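Local coordinates for protein 3-hydroxyisobutyrate dehydrogenase (Salmonella typhimurium, PDB 3G0O) that probably oxidises L-threonate to 2-dehydro-L-erythronate, with NAD(+) preferred over NADP(+) as the hydride acceptor, at residues A[114-118]-A[119-123]; A[240-243]-A[244-248]. All coordinates share one frame; numbering follows the deposited sequence.

Contact 1 of 2, residues A[114-118]-A[119-123]; sequences AALTA and LNLNM
The carbonyl oxygen of Leu116 takes two backbone N-H groups, one on each face of its carbonyl plane. Leu121 N reaches Leu116 O at 3.0 Å, tilted 32° from that plane, while Leu119 N, also 3.0 Å from Leu116 O, stands well above the other face. A shorter bond, Asn120 N to Thr117 O at 2.8 Å, closes a type I turn from Thr117 to Asn120. With the positive phi of Asn120 (60°), the bonds from Leu121 N and Asn120 N define a Schellman motif that ends the helix, Asn120 being its C-prime residue. A water donates to Thr117 O and accepts a weak bond from Asn120 ND2, giving that carbonyl a second donor.

The side chains of the turn make an apolar contact of their own. Leu116 CG sits anti to its own carbonyl carbon (chi1 -69°), and its two methyls part company: Leu116 CD2 lies 4.0 Å from Leu121 CD1, whereas Leu116 CD1 presses on Met123, a selenomethionine, 3.4 Å from Met123 CG, tighter than usual for two carbons. The side chains of Leu116 and Met123 cross at nearly a right angle. In the beta-alpha-beta unit of strand 97-100, helix 106-117 and strand 122-129, the turn leads from helix to second strand; Leu116 packs on Val98, Met123 on Val100, and Asn122 pairs through its backbone with Ser96 and Val98.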
loop_
_atom_site.group_PDB
_atom_site.type_symbol
_atom_site.label_atom_id
_atom_site.label_comp_id
_atom_site.label_asym_id
_atom_site.label_seq_id
_atom_site.Cartn_x
_atom_site.Cartn_y
_atom_site.Cartn_z
ATOM N N ALA A 114 11.480 -26.620 19.962
ATOM C CA ALA A 114 12.328 -27.576 20.660
ATOM C C ALA A 114 11.537 -28.305 21.745
ATOM O O ALA A 114 11.648 -29.524 21.896
ATOM C CB ALA A 114 13.529 -26.863 21.274
ATOM N N ALA A 115 10.736 -27.552 22.493
ATOM C CA ALA A 115 9.927 -28.119 23.566
ATOM C C ALA A 115 8.901 -29.116 23.033
ATOM O O ALA A 115 8.633 -30.142 23.665
ATOM C CB ALA A 115 9.218 -27.001 24.329
ATOM N N LEU A 116 8.327 -28.812 21.874
ATOM C CA LEU A 116 7.329 -29.685 21.265
ATOM C C LEU A 116 7.972 -30.923 20.645
ATOM O O LEU A 116 7.405 -32.012 20.688
ATOM C CB LEU A 116 6.531 -28.921 20.199
ATOM C CG LEU A 116 5.591 -27.818 20.701
ATOM C CD1 LEU A 116 4.950 -27.103 19.526
ATOM C CD2 LEU A 116 4.521 -28.425 21.598
ATOM N N THR A 117 9.157 -30.755 20.066
ATOM C CA THR A 117 9.863 -31.874 19.454
ATOM C C THR A 117 10.186 -32.923 20.511
ATOM O O THR A 117 10.108 -34.127 20.253
ATOM C CB THR A 117 11.179 -31.414 18.795
ATOM O OG1 THR A 117 10.884 -30.545 17.696
ATOM C CG2 THR A 117 11.969 -32.609 18.289
ATOM N N ALA A 118 10.549 -32.458 21.702
ATOM C CA ALA A 118 10.880 -33.350 22.804
ATOM C C ALA A 118 9.687 -34.232 23.162
ATOM O O ALA A 118 9.856 -35.320 23.710
ATOM C CB ALA A 118 11.312 -32.539 24.013
ATOM N N LEU A 119 8.484 -33.761 22.848
ATOM C CA LEU A 119 7.268 -34.512 23.131
ATOM C C LEU A 119 6.836 -35.289 21.899
ATOM O O LEU A 119 5.693 -35.743 21.809
ATOM C CB LEU A 119 6.146 -33.562 23.547
ATOM C CG LEU A 119 6.411 -32.663 24.753
ATOM C CD1 LEU A 119 5.229 -31.727 24.933
ATOM C CD2 LEU A 119 6.624 -33.505 26.009
ATOM N N ASN A 120 7.752 -35.436 20.951
ATOM C CA ASN A 120 7.461 -36.144 19.712
ATOM C C ASN A 120 6.320 -35.501 18.937
ATOM O O ASN A 120 5.505 -36.191 18.316
ATOM C CB ASN A 120 7.127 -37.609 19.990
ATOM C CG ASN A 120 8.283 -38.534 19.675
ATOM O OD1 ASN A 120 8.156 -39.750 19.777
ATOM N ND2 ASN A 120 9.421 -37.961 19.300
ATOM N N LEU A 121 6.266 -34.174 18.988
ATOM C CA LEU A 121 5.247 -33.406 18.281
ATOM C C LEU A 121 5.933 -32.564 17.205
ATOM O O LEU A 121 7.092 -32.171 17.354
ATOM C CB LEU A 121 4.502 -32.491 19.261
ATOM C CG LEU A 121 3.842 -33.194 20.454
ATOM C CD1 LEU A 121 3.255 -32.168 21.406
ATOM C CD2 LEU A 121 2.767 -34.148 19.951
ATOM N N ASN A 122 5.221 -32.298 16.116
ATOM C CA ASN A 122 5.768 -31.496 15.027
ATOM C C ASN A 122 5.228 -30.074 15.131
ATOM O O ASN A 122 4.038 -29.874 15.379
ATOM C CB ASN A 122 5.357 -32.078 13.672
ATOM C CG ASN A 122 5.774 -33.517 13.507
ATOM O OD1 ASN A 122 4.935 -34.421 13.497
ATOM N ND2 ASN A 122 7.076 -33.744 13.381
HETATM N N MSE A 123 6.094 -29.083 14.961
HETATM C CA MSE A 123 5.626 -27.709 15.021
HETATM C C MSE A 123 5.950 -26.974 13.737
HETATM O O MSE A 123 7.020 -27.161 13.157
HETATM C CB MSE A 123 6.251 -26.948 16.186
HETATM C CG MSE A 123 5.511 -25.648 16.459
HETATM SE SE MSE A 123 6.598 -24.229 17.152
HETATM C CE MSE A 123 7.365 -23.652 15.487
HETATM O O HOH W 1 11.353 -35.992 18.475
#

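Contact 2 of 2, residues A[240-243]-A[244-248]; sequences SAVD and IFVKD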
loop_
_atom_site.group_PDB
_atom_site.type_symbol
_atom_site.label_atom_id
_atom_site.label_comp_id
_atom_site.label_asym_id
_atom_site.label_seq_id
_atom_site.Cartn_x
_atom_site.Cartn_y
_atom_site.Cartn_z
ATOM N N SER A 240 -8.502 -4.505 15.331
ATOM C CA SER A 240 -7.130 -4.835 15.698
ATOM C C SER A 240 -6.664 -3.567 16.423
ATOM O O SER A 240 -6.657 -2.485 15.839
ATOM C CB SER A 240 -6.284 -5.089 14.453
ATOM O OG SER A 240 -5.040 -5.660 14.817
ATOM N N ALA A 241 -6.286 -3.707 17.691
ATOM C CA ALA A 241 -5.900 -2.568 18.523
ATOM C C ALA A 241 -4.561 -1.877 18.285
ATOM O O ALA A 241 -3.613 -2.459 17.755
ATOM C CB ALA A 241 -5.996 -2.962 19.990
ATOM N N VAL A 242 -4.513 -0.615 18.700
ATOM C CA VAL A 242 -3.312 0.200 18.609
ATOM C C VAL A 242 -2.164 -0.537 19.291
ATOM O O VAL A 242 -1.059 -0.631 18.747
ATOM C CB VAL A 242 -3.522 1.570 19.309
ATOM C CG1 VAL A 242 -2.177 2.210 19.666
ATOM C CG2 VAL A 242 -4.320 2.488 18.404
ATOM N N ASP A 243 -2.433 -1.069 20.479
ATOM C CA ASP A 243 -1.413 -1.789 21.236
ATOM C C ASP A 243 -0.820 -2.993 20.505
ATOM O O ASP A 243 0.268 -3.451 20.856
ATOM C CB ASP A 243 -1.963 -2.220 22.603
ATOM C CG ASP A 243 -2.055 -1.062 23.580
ATOM O OD1 ASP A 243 -1.353 -0.048 23.364
ATOM O OD2 ASP A 243 -2.814 -1.166 24.569
ATOM N N ILE A 244 -1.515 -3.497 19.488
ATOM C CA ILE A 244 -0.990 -4.631 18.732
ATOM C C ILE A 244 0.252 -4.185 17.973
ATOM O O ILE A 244 1.250 -4.905 17.927
ATOM C CB ILE A 244 -2.005 -5.178 17.701
ATOM C CG1 ILE A 244 -3.204 -5.806 18.416
ATOM C CG2 ILE A 244 -1.328 -6.231 16.811
ATOM C CD1 ILE A 244 -2.865 -7.040 19.225
ATOM N N PHE A 245 0.191 -3.003 17.367
ATOM C CA PHE A 245 1.343 -2.522 16.628
ATOM C C PHE A 245 2.433 -1.940 17.508
ATOM O O PHE A 245 3.588 -1.861 17.091
ATOM C CB PHE A 245 0.917 -1.557 15.524
ATOM C CG PHE A 245 0.474 -2.268 14.286
ATOM C CD1 PHE A 245 -0.873 -2.515 14.049
ATOM C CD2 PHE A 245 1.418 -2.800 13.415
ATOM C CE1 PHE A 245 -1.276 -3.289 12.963
ATOM C CE2 PHE A 245 1.029 -3.576 12.328
ATOM C CZ PHE A 245 -0.324 -3.821 12.102
ATOM N N VAL A 246 2.076 -1.534 18.722
ATOM C CA VAL A 246 3.084 -1.047 19.659
ATOM C C VAL A 246 3.959 -2.281 19.904
ATOM O O VAL A 246 5.190 -2.209 19.918
ATOM C CB VAL A 246 2.456 -0.596 21.004
ATOM C CG1 VAL A 246 3.541 -0.416 22.051
ATOM C CG2 VAL A 246 1.695 0.699 20.813
ATOM N N LYS A 247 3.299 -3.422 20.067
ATOM C CA LYS A 247 3.989 -4.681 20.295
ATOM C C LYS A 247 4.751 -5.140 19.054
ATOM O O LYS A 247 5.946 -5.410 19.124
ATOM C CB LYS A 247 2.982 -5.760 20.709
ATOM C CG LYS A 247 3.515 -7.186 20.651
ATOM C CD LYS A 247 2.474 -8.183 21.149
ATOM C CE LYS A 247 1.175 -8.105 20.345
ATOM N NZ LYS A 247 1.334 -8.587 18.941
ATOM N N ASP A 248 4.063 -5.213 17.919
ATOM C CA ASP A 248 4.688 -5.675 16.687
ATOM C C ASP A 248 5.845 -4.816 16.197
ATOM O O ASP A 248 6.881 -5.346 15.811
ATOM C CB ASP A 248 3.640 -5.823 15.575
ATOM C CG ASP A 248 2.756 -7.047 15.770
ATOM O OD1 ASP A 248 2.902 -7.736 16.806
ATOM O OD2 ASP A 248 1.917 -7.319 14.884
#
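Ile244 N donates to Ala241 O at 2.9 Å, approaching from above the carbonyl plane and forming the first bond of the turn that opens the helix. The side chain of Ile244 packs against the same carbonyl: CB lies 3.2 Å from Ala241 O, and CG1, placed anti to the carbonyl carbon of Ile244 (chi1 -67°), runs beside Ala241 and comes within 4.0 Å of Ser240 OG. One residue on, Val242 O receives Val246 N at 3.3 Å, in the carbonyl plane, together with a weak bond from Phe245 N. Asp243 O then accepts Lys247 N at 3.1 Å, the straightest of the four bonds at 156°.

The change from an i+3 bond at Ala241, through both kinds at Val242, to i+4 at Asp243 marks the first turn of helix 242-258, in the all-helical C-terminal domain of the 3-hydroxyisobutyrate dehydrogenase family. On one side of the turn Asp243 and Val246 lie alongside each other, pointing the same way; Lys247 NZ forms a salt bridge with Asp248 OD1 at 2.8 Å, meeting the carboxylate on its syn side but tilted well out of the carboxylate plane.

Farther out, Ser277 OG is hydrogen-bonded to Asp243 OD1, and Gln183 NE2 to Asp248 OD2. The Phe245 ring meets that of Phe273, on helix 264-281, and also packs on helix 174-202, which carries Lys179, the predicted catalytic residue. The side chain of Ser240 is about 4 Å from a bound L(+)-tartaric acid.

Contact 1 comes first along the chain and contact 2 more than a hundred residues later; their centres are 30 Å apart and their nearest atoms about 17 Å, so they do not touch. They lie in different domains: 114-123 in the Rossmann-type NAD-binding domain, 240-248 in the helical C-terminal domain. They share no helix, strand or sheet. One ends a helix and the other begins one. Lys179, the predicted active-site residue on helix 174-202, gives a common reference, its side chain being about 12 Å from that of Met123 and about 8 Å from that of Phe245, consistent with a catalytic site formed between the two domains.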